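Local coordinates for holliday junction resolvase Hjc (Sulfolobus solfataricus, PDB 4TKD), which resolves Holliday junctions during genetic recombination, using magnesium to cut four-way DNA junctions with paired nicks in opposing strands, at the interface of chains A and B and the interface of chains C and A. Numbering follows the deposited sequence. Chains: chain A/B/C, Holliday junction resolvase Hjc.

Contact 1: the interface of chains A and B. Residues chain A 120, 124, 127-128; chain B 127-128, 131-132.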
# COMPACT_ATOMS: atom_id res chain seq x y z
N LEU A 120 -2.35 -10.17 9.78
CA LEU A 120 -2.49 -11.18 8.75
C LEU A 120 -1.91 -12.51 9.21
O LEU A 120 -0.90 -12.52 9.89
CB LEU A 120 -1.74 -10.73 7.48
CG LEU A 120 -2.15 -9.40 6.85
CD1 LEU A 120 -1.00 -8.77 6.08
CD2 LEU A 120 -3.32 -9.60 5.92
N ASP A 124 -2.81 -15.18 4.22
CA ASP A 124 -3.32 -13.85 3.85
C ASP A 124 -2.21 -12.93 3.42
O ASP A 124 -2.43 -12.11 2.55
CB ASP A 124 -4.11 -13.21 5.00
CG ASP A 124 -5.47 -13.85 5.28
OD1 ASP A 124 -6.02 -14.50 4.36
OD2 ASP A 124 -5.97 -13.71 6.43
N ARG A 127 -1.36 -13.96 0.00
CA ARG A 127 -2.48 -13.51 -0.84
C ARG A 127 -2.34 -12.00 -1.09
O ARG A 127 -2.71 -11.52 -2.17
CB ARG A 127 -3.82 -13.78 -0.16
CG ARG A 127 -4.31 -15.22 -0.24
CD ARG A 127 -5.40 -15.44 0.79
NE ARG A 127 -6.62 -15.98 0.19
CZ ARG A 127 -7.10 -17.20 0.43
NH1 ARG A 127 -6.48 -18.01 1.28
NH2 ARG A 127 -8.22 -17.61 -0.16
N LEU A 128 -1.83 -11.27 -0.09
CA LEU A 128 -1.62 -9.83 -0.17
C LEU A 128 -0.53 -9.48 -1.20
O LEU A 128 -0.75 -8.59 -2.03
CB LEU A 128 -1.31 -9.25 1.23
CG LEU A 128 -1.66 -7.79 1.47
CD1 LEU A 128 -3.16 -7.64 1.81
CD2 LEU A 128 -0.78 -7.19 2.58
N ARG B 127 -11.64 -9.29 3.90
CA ARG B 127 -10.74 -9.80 4.92
C ARG B 127 -9.34 -9.24 4.69
O ARG B 127 -8.79 -8.67 5.62
CB ARG B 127 -10.76 -11.34 4.97
CG ARG B 127 -9.79 -11.97 6.02
CD ARG B 127 -9.63 -13.48 5.82
NE ARG B 127 -8.86 -13.79 4.61
CZ ARG B 127 -9.39 -14.25 3.48
NH1 ARG B 127 -10.69 -14.50 3.40
NH2 ARG B 127 -8.62 -14.47 2.42
N LEU B 128 -8.80 -9.34 3.46
CA LEU B 128 -7.47 -8.81 3.16
C LEU B 128 -7.29 -7.33 3.40
O LEU B 128 -6.29 -6.96 4.00
CB LEU B 128 -6.94 -9.22 1.77
CG LEU B 128 -6.69 -10.71 1.55
CD1 LEU B 128 -6.14 -10.95 0.16
CD2 LEU B 128 -5.76 -11.26 2.56
N ALA B 131 -7.67 -6.75 7.27
CA ALA B 131 -6.47 -7.31 7.90
C ALA B 131 -5.21 -6.46 7.64
O ALA B 131 -4.33 -6.38 8.49
CB ALA B 131 -6.26 -8.75 7.48
N LYS B 132 -5.19 -5.74 6.51
CA LYS B 132 -4.09 -4.86 6.13
C LYS B 132 -4.08 -3.49 6.84
O LYS B 132 -3.01 -3.08 7.30
CB LYS B 132 -4.03 -4.69 4.59
CG LYS B 132 -2.94 -3.76 4.09
CD LYS B 132 -2.97 -3.66 2.58
CE LYS B 132 -2.47 -2.35 2.06
NZ LYS B 132 -2.48 -2.35 0.57
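A:Asp124 and A:Leu128 face B:Arg127 and B:Leu128 where helix 122-130 of chain A meets helix 122-133 of chain B at a steep angle, while A:Leu120 joins from the extended loop just before its helix. A salt bridge joins the helices: B:Arg127 NE, the inner nitrogen of the guanidinium, donates to A:Asp124 OD1 at 2.9 Å. This nitrogen comes from above the carboxylate plane, 39° out of it, although the two flat groups are turned by only 18° from each other. B:Arg127 NH2 adds a weak bond to the same oxygen. The arginine leaves its helix with CG anti to the backbone N (chi1 178°), then bends at chi3 to bring NE over the acid. Alongside, B:Leu128 wedges both methyls against the chain A helix: CD2 lies 3.5 Å from A:Asp124 CB, and CD1 lies 3.7 Å from A:Arg127 CB. A:Arg127 is poorly ordered, and its contact is correspondingly less certain. Beyond it, A:Leu120 CD2 packs tightly against B:Ala131 CB at 3.4 Å, and A:Leu128 CD1 reaches the aliphatic stem of B:Lys132. Hjc is a homodimer, but the departure of this interface from exact two-fold symmetry suggests that the site joins neighbouring molecules rather than building the dimer.

Contact 2: the interface of chains C and A. Residues chain C 30, 40, 77; chain A 20, 26-27.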
# COMPACT_ATOMS: atom_id res chain seq x y z
N PRO C 30 23.79 -15.47 4.75
CA PRO C 30 24.38 -16.02 5.99
C PRO C 30 25.48 -17.06 5.78
O PRO C 30 25.55 -17.71 4.74
CB PRO C 30 23.17 -16.63 6.71
CG PRO C 30 22.17 -16.90 5.65
CD PRO C 30 22.37 -15.82 4.62
N ILE C 40 21.78 -18.89 -2.40
CA ILE C 40 21.47 -17.52 -2.04
C ILE C 40 22.62 -16.62 -2.53
O ILE C 40 23.77 -16.87 -2.15
CB ILE C 40 21.20 -17.32 -0.50
CG1 ILE C 40 19.98 -18.14 -0.02
CG2 ILE C 40 21.00 -15.83 -0.15
CD1 ILE C 40 19.84 -18.25 1.50
N PHE C 77 17.01 -17.78 -7.63
CA PHE C 77 16.76 -16.72 -6.65
C PHE C 77 16.41 -15.43 -7.40
O PHE C 77 15.49 -14.73 -7.00
CB PHE C 77 17.99 -16.48 -5.78
CG PHE C 77 17.68 -15.79 -4.48
CD1 PHE C 77 17.62 -14.40 -4.41
CD2 PHE C 77 17.46 -16.52 -3.32
CE1 PHE C 77 17.38 -13.75 -3.20
CE2 PHE C 77 17.19 -15.87 -2.11
CZ PHE C 77 17.17 -14.50 -2.06
N ARG A 20 9.12 -19.99 1.10
CA ARG A 20 9.83 -20.67 0.00
C ARG A 20 8.90 -21.60 -0.77
O ARG A 20 8.90 -21.55 -2.00
CB ARG A 20 11.07 -21.40 0.50
CG ARG A 20 12.24 -20.45 0.68
CD ARG A 20 13.49 -21.15 1.10
NE ARG A 20 14.58 -20.21 1.33
CZ ARG A 20 15.53 -20.37 2.24
NH1 ARG A 20 15.54 -21.45 3.02
NH2 ARG A 20 16.48 -19.46 2.37
N VAL A 26 13.92 -16.15 -0.27
CA VAL A 26 13.95 -15.74 1.14
C VAL A 26 15.33 -15.81 1.73
O VAL A 26 16.07 -16.77 1.52
CB VAL A 26 12.95 -16.57 2.02
CG1 VAL A 26 12.78 -15.97 3.40
CG2 VAL A 26 11.58 -16.73 1.36
N VAL A 27 15.66 -14.80 2.54
CA VAL A 27 16.92 -14.72 3.29
C VAL A 27 16.65 -14.31 4.74
O VAL A 27 15.75 -13.53 5.00
CB VAL A 27 17.96 -13.80 2.57
CG1 VAL A 27 17.54 -12.33 2.56
CG2 VAL A 27 19.35 -13.98 3.17
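C:Ile40 meets A:Arg20 and A:Val27 through two different branches. From CB the side chain forks: C:Ile40 CG2, anti to the backbone N, lies 4.1 Å from A:Val27 CG2. CG1 lies beside the backbone N (chi1 -62°) and carries CD1 in an extended course towards A:Arg20. At this tip C:Ile40 CD1 lies 3.7 Å from A:Arg20 NH2 of the guanidinium and 4.0 Å from the carbonyl oxygen A:Val26 O, the side chains of C:Ile40 and A:Arg20 crossing at about a right angle. That nitrogen and oxygen are themselves bonded within chain A, A:Arg20 NH2 donating to A:Val26 O at 2.8 Å from above the carbonyl plane, and this fixes the end of the long, mostly extended arginine. With an alanine in place of A:Arg20, A:Val26 O would probably lose this donor and C:Ile40 CD1 part of the surface it rests on. C:Phe77 also turns an edge to A:Val26 O, which lies in the ring plane, 3.9 Å from CE2. A:Val27 CG2 further touches C:Pro30 CD, at 3.8 Å. The site places strand 25-28 and the end of helix 10-21 of chain A against two loop residues and helix 68-81 of chain C, and two-fold symmetry repeats it with the chains exchanged.

Contact 3: the interface of chains C and A. Residues chain C 44, 77, 80-81; chain A 24-26, 46.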
# COMPACT_ATOMS: atom_id res chain seq x y z
N ILE C 44 22.48 -9.05 -1.29
CA ILE C 44 21.15 -8.65 -1.72
C ILE C 44 21.06 -7.18 -1.37
O ILE C 44 21.20 -6.81 -0.19
CB ILE C 44 20.03 -9.54 -1.07
CG1 ILE C 44 20.19 -11.00 -1.53
CG2 ILE C 44 18.62 -9.00 -1.38
CD1 ILE C 44 19.69 -12.04 -0.54
N PHE C 77 17.01 -17.78 -7.63
CA PHE C 77 16.76 -16.72 -6.65
C PHE C 77 16.41 -15.43 -7.40
O PHE C 77 15.49 -14.73 -7.00
CB PHE C 77 17.99 -16.48 -5.78
CG PHE C 77 17.68 -15.79 -4.48
CD1 PHE C 77 17.62 -14.40 -4.41
CD2 PHE C 77 17.46 -16.52 -3.32
CE1 PHE C 77 17.38 -13.75 -3.20
CE2 PHE C 77 17.19 -15.87 -2.11
CZ PHE C 77 17.17 -14.50 -2.06
N LYS C 80 12.73 -15.89 -9.11
CA LYS C 80 11.68 -15.84 -8.09
C LYS C 80 11.49 -14.46 -7.52
O LYS C 80 10.36 -14.00 -7.40
CB LYS C 80 11.98 -16.84 -6.96
CG LYS C 80 11.71 -18.27 -7.34
CD LYS C 80 12.18 -19.22 -6.26
CE LYS C 80 11.90 -20.63 -6.70
NZ LYS C 80 12.70 -21.61 -5.95
N SER C 81 12.62 -13.79 -7.19
CA SER C 81 12.61 -12.45 -6.60
C SER C 81 12.20 -11.34 -7.58
O SER C 81 11.69 -10.31 -7.15
CB SER C 81 13.98 -12.12 -6.03
OG SER C 81 14.93 -12.06 -7.07
N PHE A 24 8.71 -17.70 -2.96
CA PHE A 24 9.48 -16.53 -2.56
C PHE A 24 10.96 -16.89 -2.48
O PHE A 24 11.31 -18.00 -2.05
CB PHE A 24 9.05 -16.01 -1.17
CG PHE A 24 7.77 -15.22 -1.12
CD1 PHE A 24 6.53 -15.87 -1.17
CD2 PHE A 24 7.79 -13.83 -0.97
CE1 PHE A 24 5.35 -15.14 -1.13
CE2 PHE A 24 6.61 -13.11 -0.92
CZ PHE A 24 5.39 -13.77 -0.99
N ALA A 25 11.81 -15.90 -2.81
CA ALA A 25 13.26 -15.99 -2.62
C ALA A 25 13.40 -15.37 -1.22
O ALA A 25 12.92 -14.26 -0.98
CB ALA A 25 13.98 -15.14 -3.67
N VAL A 26 13.92 -16.15 -0.27
CA VAL A 26 13.95 -15.74 1.14
C VAL A 26 15.33 -15.81 1.73
O VAL A 26 16.07 -16.77 1.52
CB VAL A 26 12.95 -16.57 2.02
CG1 VAL A 26 12.78 -15.97 3.40
CG2 VAL A 26 11.58 -16.73 1.36
N LEU A 46 11.24 -12.10 -1.05
CA LEU A 46 11.07 -11.43 -2.31
C LEU A 46 10.33 -12.30 -3.30
O LEU A 46 10.66 -13.49 -3.45
CB LEU A 46 12.46 -11.06 -2.90
CG LEU A 46 13.55 -10.51 -1.93
CD1 LEU A 46 14.95 -10.50 -2.58
CD2 LEU A 46 13.22 -9.11 -1.45
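A:Ala25 and C:Phe77 form a CH-pi contact, the methyl CB standing over the middle of one ring face, 3.5 Å from the centroid. The six ring carbons are nearly equidistant from A:Ala25 CB, C:Phe77 CZ lying at 3.6 Å, as expected for a methyl centred on the face rather than slipped to the rim. C:Phe77 reaches this position with CG anti to its backbone N (chi1 -160°) and with the ring turned about square to the CA-CB bond (chi2 -86°), which presents a flat side to strand 25-28 of chain A while the rim serves A:Val26. A leucine replacing C:Phe77 would probably lose the flat surface under A:Ala25 CB and leave this methyl less evenly packed.

Aliphatic contacts flank the ring. C:Ser81 touches with its CB rather than its hydroxyl, 3.6 Å from A:Leu46 CB and 3.8 Å from A:Ala25 CB. A:Leu46 CD1 lies 4.1 Å from C:Phe77 CE1, beyond the rim and out of the ring plane, on the side that A:Ala25 covers. The same methyl meets C:Ile44 CG2, the two side chains running antiparallel alongside each other.

Within chain C, the hydroxyl OG of C:Ser81, turned between the backbone N and the carbonyl carbon (chi1 65°), donates to C:Phe77 O at 2.7 Å.

Contact 4: the interface of chains A and B. Residues chain A 102, 118-120; chain B 130-131, 134.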
# COMPACT_ATOMS: atom_id res chain seq x y z
N LYS A 102 0.59 0.17 11.70
CA LYS A 102 -0.46 0.02 12.74
C LYS A 102 0.09 0.28 14.16
O LYS A 102 -0.69 0.51 15.08
CB LYS A 102 -1.08 -1.39 12.71
CG LYS A 102 -2.10 -1.61 11.61
CD LYS A 102 -2.83 -2.94 11.77
CE LYS A 102 -3.45 -3.32 10.46
NZ LYS A 102 -4.29 -4.56 10.55
N GLU A 118 -5.70 -6.25 14.65
CA GLU A 118 -5.94 -6.95 13.40
C GLU A 118 -4.63 -7.10 12.61
O GLU A 118 -3.88 -6.13 12.42
CB GLU A 118 -7.05 -6.28 12.57
CG GLU A 118 -7.48 -7.13 11.39
CD GLU A 118 -8.95 -7.46 11.24
OE1 GLU A 118 -9.60 -7.82 12.25
OE2 GLU A 118 -9.43 -7.43 10.09
N GLY A 119 -4.34 -8.33 12.22
CA GLY A 119 -3.15 -8.66 11.45
C GLY A 119 -3.41 -9.76 10.45
O GLY A 119 -4.53 -10.24 10.28
N LEU A 120 -2.35 -10.17 9.78
CA LEU A 120 -2.49 -11.18 8.75
C LEU A 120 -1.91 -12.51 9.21
O LEU A 120 -0.90 -12.52 9.89
CB LEU A 120 -1.74 -10.73 7.48
CG LEU A 120 -2.15 -9.40 6.85
CD1 LEU A 120 -1.00 -8.77 6.08
CD2 LEU A 120 -3.32 -9.60 5.92
N GLU B 130 -9.25 -5.29 5.38
CA GLU B 130 -9.40 -5.04 6.82
C GLU B 130 -8.15 -5.52 7.57
O GLU B 130 -7.58 -4.76 8.34
CB GLU B 130 -10.66 -5.70 7.39
CG GLU B 130 -11.96 -4.94 7.16
CD GLU B 130 -13.21 -5.66 7.66
OE1 GLU B 130 -13.09 -6.56 8.52
OE2 GLU B 130 -14.32 -5.31 7.19
N ALA B 131 -7.67 -6.75 7.27
CA ALA B 131 -6.47 -7.31 7.90
C ALA B 131 -5.21 -6.46 7.64
O ALA B 131 -4.33 -6.38 8.49
CB ALA B 131 -6.26 -8.75 7.48
N SER B 134 -7.00 -1.98 9.07
CA SER B 134 -7.86 -1.82 10.26
C SER B 134 -7.06 -1.74 11.58
O SER B 134 -6.19 -2.58 11.81
CB SER B 134 -8.90 -2.93 10.34
OG SER B 134 -10.00 -2.54 11.14
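A:Lys102, at the end of the 3-10 helix 100-102, and A:Glu118 and A:Gly119, in the loop between strand 111-114 and helix 122-130, close around B:Ala131 at the last turn of helix 122-133 and B:Ser134 just past it. The ammonium NZ of A:Lys102 is the polar hub. It donates to the main-chain oxygen B:Ala131 O at 2.8 Å, approaching from well above the carbonyl plane (55° out of it), and makes a weak bond to B:Ser134 O at 3.0 Å. Within its own chain it also donates to A:Glu118 O, a short bond of 2.5 Å. Extended beyond CG, the lysine chain spans the gap to the carboxy-terminal end of the chain B helix and brings NZ to its carbonyls, which would probably favour its positive charge.

A:Glu118 lies alongside the same turn. With CG anti to the backbone N (chi1 -170°), A:Glu118 CG lies 3.6 Å from B:Ala131 CA; the bend at chi2 (126°) then turns the carboxylate towards the backbone. A:Glu118 OE2 lies 3.4 Å from B:Ala131 N, a near approach and not a hydrogen bond. The acid of B:Glu130 is also near, OE1 lying 4.1 Å from A:Glu118 OE2, and two like charges so placed might favour proton uptake by one of them. A:Gly119 O rests 3.6 Å from B:Ala131 CB, next to the packing of A:Leu120. The end of the chain B helix thus lies against two chain A segments, the 3-10 helix 100-102 and the loop that leads into helix 122-130.

Contact 1 and contact 4 belong to one interface: their C-alpha centres are about 7 Å apart and they share A:Leu120 and B:Ala131, so the same chain B helix is gripped along its flank and at its end. Contact 2 and contact 3, about 6 Å apart, share C:Phe77 and A:Val26 and form part of the two-fold interface. The pairs lie some 21 to 27 Å apart between centres, letting chain A engage both neighbours at once. The two-fold interface is the likelier homodimer, with the asymmetric one perhaps linking dimers in the four-chain assembly or crystal.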